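PDB 5ZF1: 5,10-methylenetetrahydrofolate dehydrogenase from Bombyx mori, which probably catalyses the NADP+-dependent oxidation of 5,10-methylenetetrahydrofolate to 5,10-methenyltetrahydrofolate in one-carbon metabolism. Local coordinates for residues L10-E13 with I14-L18; S46-Y49 with V50-K53; S71-T74 with E75-L79. All coordinates share one frame; numbering follows the deposited sequence.

Contact 1 of 3, residues L10-E13 with I14-L18; sequences LAME and IKKEL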
loop_
_atom_site.group_PDB
_atom_site.type_symbol
_atom_site.label_atom_id
_atom_site.label_comp_id
_atom_site.label_asym_id
_atom_site.label_seq_id
_atom_site.Cartn_x
_atom_site.Cartn_y
_atom_site.Cartn_z
ATOM N N LEU B 10 -15.455 -3.650 23.780
ATOM C CA LEU B 10 -15.452 -2.517 22.858
ATOM C C LEU B 10 -16.397 -2.760 21.688
ATOM O O LEU B 10 -17.098 -1.840 21.244
ATOM C CB LEU B 10 -14.036 -2.256 22.349
ATOM C CG LEU B 10 -13.886 -1.060 21.405
ATOM C CD1 LEU B 10 -14.432 0.197 22.058
ATOM C CD2 LEU B 10 -12.430 -0.860 20.981
ATOM N N ALA B 11 -16.406 -3.985 21.162
ATOM C CA ALA B 11 -17.292 -4.309 20.049
ATOM C C ALA B 11 -18.748 -4.108 20.441
ATOM O O ALA B 11 -19.545 -3.599 19.650
ATOM C CB ALA B 11 -17.061 -5.746 19.588
ATOM N N MET B 12 -19.108 -4.506 21.661
ATOM C CA MET B 12 -20.453 -4.225 22.160
ATOM C C MET B 12 -20.753 -2.727 22.141
ATOM O O MET B 12 -21.810 -2.307 21.654
ATOM C CB MET B 12 -20.629 -4.795 23.569
ATOM C CG MET B 12 -22.071 -4.725 24.080
ATOM S SD MET B 12 -23.265 -5.465 22.935
ATOM C CE MET B 12 -22.513 -7.070 22.651
ATOM N N GLU B 13 -19.829 -1.902 22.651
ATOM C CA GLU B 13 -20.019 -0.451 22.605
ATOM C C GLU B 13 -20.243 0.024 21.180
ATOM O O GLU B 13 -21.171 0.786 20.900
ATOM C CB GLU B 13 -18.806 0.272 23.196
ATOM C CG GLU B 13 -18.564 0.076 24.677
ATOM C CD GLU B 13 -17.350 0.860 25.163
ATOM O OE1 GLU B 13 -17.198 2.037 24.762
ATOM O OE2 GLU B 13 -16.546 0.297 25.935
ATOM N N ILE B 14 -19.390 -0.431 20.261
ATOM C CA ILE B 14 -19.489 -0.045 18.857
ATOM C C ILE B 14 -20.814 -0.507 18.250
ATOM O O ILE B 14 -21.473 0.247 17.521
ATOM C CB ILE B 14 -18.267 -0.610 18.099
ATOM C CG1 ILE B 14 -17.027 0.237 18.399
ATOM C CG2 ILE B 14 -18.512 -0.678 16.619
ATOM C CD1 ILE B 14 -15.740 -0.411 17.965
ATOM N N LYS B 15 -21.222 -1.750 18.531
ATOM C CA LYS B 15 -22.468 -2.266 17.967
ATOM C C LYS B 15 -23.676 -1.499 18.493
ATOM O O LYS B 15 -24.645 -1.292 17.757
ATOM C CB LYS B 15 -22.598 -3.757 18.258
ATOM C CG LYS B 15 -21.772 -4.629 17.309
ATOM C CD LYS B 15 -21.913 -6.112 17.612
ATOM C CE LYS B 15 -21.217 -6.483 18.919
ATOM N NZ LYS B 15 -21.101 -7.961 19.053
ATOM N N LYS B 16 -23.621 -1.040 19.744
ATOM C CA LYS B 16 -24.710 -0.220 20.272
ATOM C C LYS B 16 -24.783 1.124 19.565
ATOM O O LYS B 16 -25.879 1.597 19.238
ATOM C CB LYS B 16 -24.544 -0.022 21.776
ATOM C CG LYS B 16 -24.706 -1.297 22.587
ATOM C CD LYS B 16 -24.684 -0.992 24.080
ATOM C CE LYS B 16 -24.692 -2.264 24.913
ATOM N NZ LYS B 16 -24.704 -1.956 26.375
ATOM N N GLU B 17 -23.627 1.758 19.323
ATOM C CA GLU B 17 -23.618 3.013 18.578
ATOM C C GLU B 17 -24.134 2.812 17.165
ATOM O O GLU B 17 -24.944 3.601 16.674
ATOM C CB GLU B 17 -22.206 3.605 18.545
ATOM C CG GLU B 17 -21.687 4.063 19.885
ATOM C CD GLU B 17 -20.205 4.386 19.849
ATOM O OE1 GLU B 17 -19.631 4.471 18.739
ATOM O OE2 GLU B 17 -19.618 4.556 20.936
ATOM N N LEU B 18 -23.669 1.756 16.494
ATOM C CA LEU B 18 -24.112 1.492 15.133
ATOM C C LEU B 18 -25.621 1.294 15.072
ATOM O O LEU B 18 -26.278 1.772 14.142
ATOM C CB LEU B 18 -23.396 0.257 14.592
ATOM C CG LEU B 18 -22.018 0.513 14.010
ATOM C CD1 LEU B 18 -21.297 -0.807 13.849
ATOM C CD2 LEU B 18 -22.160 1.227 12.674
#

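Contact 2 of 3, residues S46-Y49 with V50-K53; sequences SHTY and VRNK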
loop_
_atom_site.group_PDB
_atom_site.type_symbol
_atom_site.label_atom_id
_atom_site.label_comp_id
_atom_site.label_asym_id
_atom_site.label_seq_id
_atom_site.Cartn_x
_atom_site.Cartn_y
_atom_site.Cartn_z
ATOM N N SER B 46 -15.930 -22.113 9.384
ATOM C CA SER B 46 -16.426 -21.064 8.503
ATOM C C SER B 46 -17.904 -20.780 8.728
ATOM O O SER B 46 -18.363 -19.669 8.438
ATOM C CB SER B 46 -16.185 -21.442 7.044
ATOM O OG SER B 46 -14.908 -22.028 6.880
ATOM N N HIS B 47 -18.658 -21.755 9.238
ATOM C CA HIS B 47 -20.070 -21.523 9.513
ATOM C C HIS B 47 -20.265 -20.791 10.833
ATOM O O HIS B 47 -21.150 -19.933 10.942
ATOM C CB HIS B 47 -20.825 -22.850 9.504
ATOM C CG HIS B 47 -21.034 -23.405 8.130
ATOM N ND1 HIS B 47 -22.069 -23.001 7.313
ATOM C CD2 HIS B 47 -20.333 -24.323 7.423
ATOM C CE1 HIS B 47 -22.000 -23.651 6.165
ATOM N NE2 HIS B 47 -20.955 -24.459 6.206
ATOM N N THR B 48 -19.447 -21.111 11.839
ATOM C CA THR B 48 -19.448 -20.330 13.073
ATOM C C THR B 48 -19.162 -18.862 12.787
ATOM O O THR B 48 -19.825 -17.971 13.334
ATOM C CB THR B 48 -18.414 -20.893 14.050
ATOM O OG1 THR B 48 -18.726 -22.258 14.346
ATOM C CG2 THR B 48 -18.398 -20.092 15.346
ATOM N N TYR B 49 -18.187 -18.592 11.917
ATOM C CA TYR B 49 -17.821 -17.213 11.616
ATOM C C TYR B 49 -18.959 -16.474 10.921
ATOM O O TYR B 49 -19.216 -15.301 11.215
ATOM C CB TYR B 49 -16.551 -17.190 10.761
ATOM C CG TYR B 49 -15.301 -17.607 11.516
ATOM C CD1 TYR B 49 -15.313 -17.734 12.902
ATOM C CD2 TYR B 49 -14.116 -17.887 10.844
ATOM C CE1 TYR B 49 -14.180 -18.117 13.600
ATOM C CE2 TYR B 49 -12.975 -18.271 11.534
ATOM C CZ TYR B 49 -13.014 -18.384 12.912
ATOM O OH TYR B 49 -11.888 -18.766 13.608
ATOM N N VAL B 50 -19.658 -17.142 10.002
ATOM C CA VAL B 50 -20.756 -16.482 9.303
ATOM C C VAL B 50 -21.948 -16.273 10.234
ATOM O O VAL B 50 -22.625 -15.237 10.169
ATOM C CB VAL B 50 -21.130 -17.274 8.036
ATOM C CG1 VAL B 50 -22.579 -17.018 7.635
ATOM C CG2 VAL B 50 -20.204 -16.883 6.913
ATOM N N ARG B 51 -22.207 -17.226 11.137
ATOM C CA ARG B 51 -23.296 -17.036 12.086
ATOM C C ARG B 51 -23.029 -15.833 12.987
ATOM O O ARG B 51 -23.948 -15.076 13.315
ATOM C CB ARG B 51 -23.496 -18.298 12.916
ATOM C CG ARG B 51 -24.532 -18.137 14.024
ATOM C CD ARG B 51 -24.728 -19.413 14.838
ATOM N NE ARG B 51 -24.055 -20.560 14.237
ATOM C CZ ARG B 51 -22.998 -21.163 14.768
ATOM N NH1 ARG B 51 -22.495 -20.729 15.916
ATOM N NH2 ARG B 51 -22.447 -22.200 14.155
ATOM N N ASN B 52 -21.766 -15.615 13.376
ATOM C CA ASN B 52 -21.423 -14.443 14.183
ATOM C C ASN B 52 -21.699 -13.148 13.429
ATOM O O ASN B 52 -22.194 -12.178 14.017
ATOM C CB ASN B 52 -19.954 -14.503 14.607
ATOM C CG ASN B 52 -19.639 -15.717 15.450
ATOM O OD1 ASN B 52 -20.531 -16.442 15.881
ATOM N ND2 ASN B 52 -18.353 -15.945 15.690
ATOM N N LYS B 53 -21.365 -13.104 12.135
ATOM C CA LYS B 53 -21.657 -11.911 11.342
ATOM C C LYS B 53 -23.159 -11.679 11.251
ATOM O O LYS B 53 -23.626 -10.539 11.366
ATOM C CB LYS B 53 -21.034 -12.030 9.950
ATOM C CG LYS B 53 -19.510 -12.240 9.970
ATOM C CD LYS B 53 -18.946 -12.628 8.595
ATOM C CE LYS B 53 -17.485 -13.056 8.705
ATOM N NZ LYS B 53 -16.777 -13.103 7.382
#

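Contact 3 of 3, residues S71-T74 with E75-L79; sequences SDIT and EEQLL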
loop_
_atom_site.group_PDB
_atom_site.type_symbol
_atom_site.label_atom_id
_atom_site.label_comp_id
_atom_site.label_asym_id
_atom_site.label_seq_id
_atom_site.Cartn_x
_atom_site.Cartn_y
_atom_site.Cartn_z
ATOM N N SER B 71 -18.875 -27.393 -1.883
ATOM C CA SER B 71 -17.426 -27.351 -2.055
ATOM C C SER B 71 -16.993 -27.551 -3.501
ATOM O O SER B 71 -15.886 -27.135 -3.863
ATOM C CB SER B 71 -16.759 -28.412 -1.174
ATOM O OG SER B 71 -16.887 -28.095 0.203
ATOM N N ASP B 72 -17.833 -28.168 -4.331
ATOM C CA ASP B 72 -17.491 -28.482 -5.712
ATOM C C ASP B 72 -17.937 -27.412 -6.700
ATOM O O ASP B 72 -17.840 -27.634 -7.911
ATOM C CB ASP B 72 -18.100 -29.829 -6.110
ATOM C CG ASP B 72 -19.594 -29.736 -6.376
ATOM O OD1 ASP B 72 -19.982 -29.400 -7.514
ATOM O OD2 ASP B 72 -20.383 -29.991 -5.442
ATOM N N ILE B 73 -18.439 -26.270 -6.220
ATOM C CA ILE B 73 -18.843 -25.204 -7.128
ATOM C C ILE B 73 -17.647 -24.782 -7.972
ATOM O O ILE B 73 -16.506 -24.748 -7.495
ATOM C CB ILE B 73 -19.425 -24.015 -6.342
ATOM C CG1 ILE B 73 -19.874 -22.905 -7.290
ATOM C CG2 ILE B 73 -18.405 -23.454 -5.367
ATOM C CD1 ILE B 73 -20.554 -21.732 -6.595
ATOM N N THR B 74 -17.896 -24.491 -9.245
ATOM C CA THR B 74 -16.808 -24.037 -10.094
ATOM C C THR B 74 -16.590 -22.537 -9.928
ATOM O O THR B 74 -17.489 -21.789 -9.530
ATOM C CB THR B 74 -17.071 -24.350 -11.569
ATOM O OG1 THR B 74 -18.018 -23.411 -12.097
ATOM C CG2 THR B 74 -17.602 -25.765 -11.741
ATOM N N GLU B 75 -15.370 -22.109 -10.250
ATOM C CA GLU B 75 -15.045 -20.689 -10.230
ATOM C C GLU B 75 -16.004 -19.890 -11.103
ATOM O O GLU B 75 -16.455 -18.805 -10.713
ATOM C CB GLU B 75 -13.597 -20.495 -10.678
ATOM C CG GLU B 75 -13.092 -19.074 -10.600
ATOM C CD GLU B 75 -11.607 -18.984 -10.875
ATOM O OE1 GLU B 75 -10.824 -19.681 -10.192
ATOM O OE2 GLU B 75 -11.226 -18.230 -11.791
ATOM N N GLU B 76 -16.352 -20.421 -12.278
ATOM C CA GLU B 76 -17.303 -19.728 -13.142
ATOM C C GLU B 76 -18.671 -19.596 -12.482
ATOM O O GLU B 76 -19.367 -18.596 -12.691
ATOM C CB GLU B 76 -17.425 -20.458 -14.484
ATOM C CG GLU B 76 -16.143 -20.502 -15.321
ATOM C CD GLU B 76 -15.079 -21.441 -14.759
ATOM O OE1 GLU B 76 -15.358 -22.159 -13.772
ATOM O OE2 GLU B 76 -13.956 -21.460 -15.308
ATOM N N GLN B 77 -19.075 -20.588 -11.685
ATOM C CA GLN B 77 -20.357 -20.493 -10.997
ATOM C C GLN B 77 -20.301 -19.482 -9.857
ATOM O O GLN B 77 -21.266 -18.743 -9.633
ATOM C CB GLN B 77 -20.778 -21.859 -10.462
ATOM C CG GLN B 77 -21.181 -22.869 -11.511
ATOM C CD GLN B 77 -21.293 -24.262 -10.932
ATOM O OE1 GLN B 77 -20.515 -24.647 -10.059
ATOM N NE2 GLN B 77 -22.270 -25.022 -11.406
ATOM N N LEU B 78 -19.194 -19.448 -9.115
ATOM C CA LEU B 78 -19.077 -18.487 -8.024
ATOM C C LEU B 78 -19.065 -17.061 -8.554
ATOM O O LEU B 78 -19.776 -16.186 -8.042
ATOM C CB LEU B 78 -17.820 -18.772 -7.205
ATOM C CG LEU B 78 -17.599 -17.862 -5.995
ATOM C CD1 LEU B 78 -18.862 -17.759 -5.140
ATOM C CD2 LEU B 78 -16.423 -18.347 -5.167
ATOM N N LEU B 79 -18.269 -16.807 -9.596
ATOM C CA LEU B 79 -18.226 -15.466 -10.168
ATOM C C LEU B 79 -19.567 -15.075 -10.770
ATOM O O LEU B 79 -19.929 -13.895 -10.759
ATOM C CB LEU B 79 -17.119 -15.372 -11.221
ATOM C CG LEU B 79 -15.690 -15.657 -10.756
ATOM C CD1 LEU B 79 -14.716 -15.487 -11.914
ATOM C CD2 LEU B 79 -15.290 -14.782 -9.588
#

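Contact 1 of 3, residues L10-E13 with I14-L18
K15 and K16 reach back along the helix to A11 and M12, one turn earlier, and touch them mainly through their methylenes. The K15 chain turns about its CG-CD bond (chi3 -71°), which brings CE back over the A11 carbonyl, 3.4 Å from A11 O. Its NZ ends 4.0 Å from the M12 CE methyl, an apolar neighbour. K16 instead runs extended; its CE passes 3.7 Å from M12 CG and close to the sulfur, the two chains crossing at an angle. With an alanine in place of K15, the A11 carbonyl and the M12 methyl would probably lose this aliphatic cover, and a gap would be likely to open towards A56, F59 and V60 of helix 44-60. The apolar pair on another face is L10 and I14, where I14 CD1 lies 4.0 Å from L10 CG. Both segments belong to helix 7-26, which buries L10 and I14 against helices 140-151 and 277-298, while M12 and K15 face helix 44-60. Four successive i to i+4 backbone bonds carry the helix, from I14 N to L10 O (2.9 Å) through to E17 N and E13 O (3.1 Å). Among the charged groups, E13 OE1 and E17 OE2 stay 5.2 Å apart as like charges; the E17 carboxylate is held by a salt bridge to R151.

Contact 2 of 3, residues S46-Y49 with V50-K53
R51 folds its guanidinium back over T48, one turn earlier on the helix. CG stands anti to the backbone N (chi1 175°) and the chain bends at chi3, which turns one face of the planar group to T48 CA and H47 O. R51 NH2 lies 3.7 Å from T48 CA, a face contact with no hydrogen bond. The T48 hydroxyl is engaged elsewhere, with P44 O. N52 runs beside T48 in the same direction: its ND2 lies 4.2 Å from T48 CG2 and also faces the edge of the Y49 ring, near the ring plane. N52 OD1 comes 3.1 Å from T48 O, a close approach of two acceptors that gives no bond. Both segments lie on helix 44-60, the crossover of the beta-alpha-beta unit between strands 34-40 and 63-69. Y49 and K53 fit the Y-X-X-X-K signature of this enzyme family, whose lysine lines the folate site in relatives. Here K53 lays CG 3.3 Å from Y49 O, and its extended chain carries NZ to a hydrogen bond with Q97. Backbone bonds tie each turn: R51 N to H47 O is 2.9 Å, whereas V50 N to S46 O is a longer 3.2 Å. V50 is buried against I39 and T66, with CG2 3.7 Å from S46 O. S46 and H47 bond to the preceding loop, through D43 and G41 respectively.

Contact 3 of 3, residues S71-T74 with E75-L79
T74 and Q77 grip each other through both backbone and side chain, their side chains crossing at an angle where the chain enters the helix. Q77 is directed towards the preceding loop; its CG is anti to the carbonyl carbon and the rest of the chain is extended, which brings OE1 to T74 N. That bond is short and nearly straight, 2.7 Å and 172°, with the donor tilted somewhat out of the amide's carbonyl plane. In return the T74 hydroxyl, set between its own backbone N and carbonyl carbon by chi1 77°, accepts from Q77 N: OG1 to N is 3.0 Å, with a more bent angle of 149°. E76 OE1 lies 3.4 Å from T74 OG1, at best a weak bond. I73 comes in along the Q77 chain, the two sliding past each other in opposite directions. Its CG1 lies 3.3 Å from Q77 OE1, placing an aliphatic neighbour beside the bonded oxygen, and the CD1 methyl goes on to meet L78 CB at 4.1 Å. I73 and L78 are both buried, next to V40 and I38 of strand 34-40. The E75 carboxylate makes a salt bridge with R108 and accepts a hydrogen bond from the backbone N of N105. The first helical backbone bond here, L78 N to T74 O, spans 2.9 Å. With T74 as N-cap and Q77 three residues on, the reciprocal pair is a capping box, which ends the loop after strand 63-69 and starts helix 75-87.

The three contacts come in series along the chain, all in the catalytic domain. Contact 1 lies on helix 7-26, contact 2 on helix 44-60 and contact 3 at the start of helix 75-87. Centres of contacts 1 and 2 are about 19 Å apart, those of 2 and 3 about 20 Å, and those of 1 and 3 about 36 Å; none touch. Contacts 2 and 3 both pack side chains on strand 34-40 of the parallel sheet 63-69, 34-40 and 93-96. At contact 1, helix 7-26 packs against helix 44-60 and against helices 140-151 and 277-298 from much later in the sequence, which ties the catalytic part to the rest of the subunit.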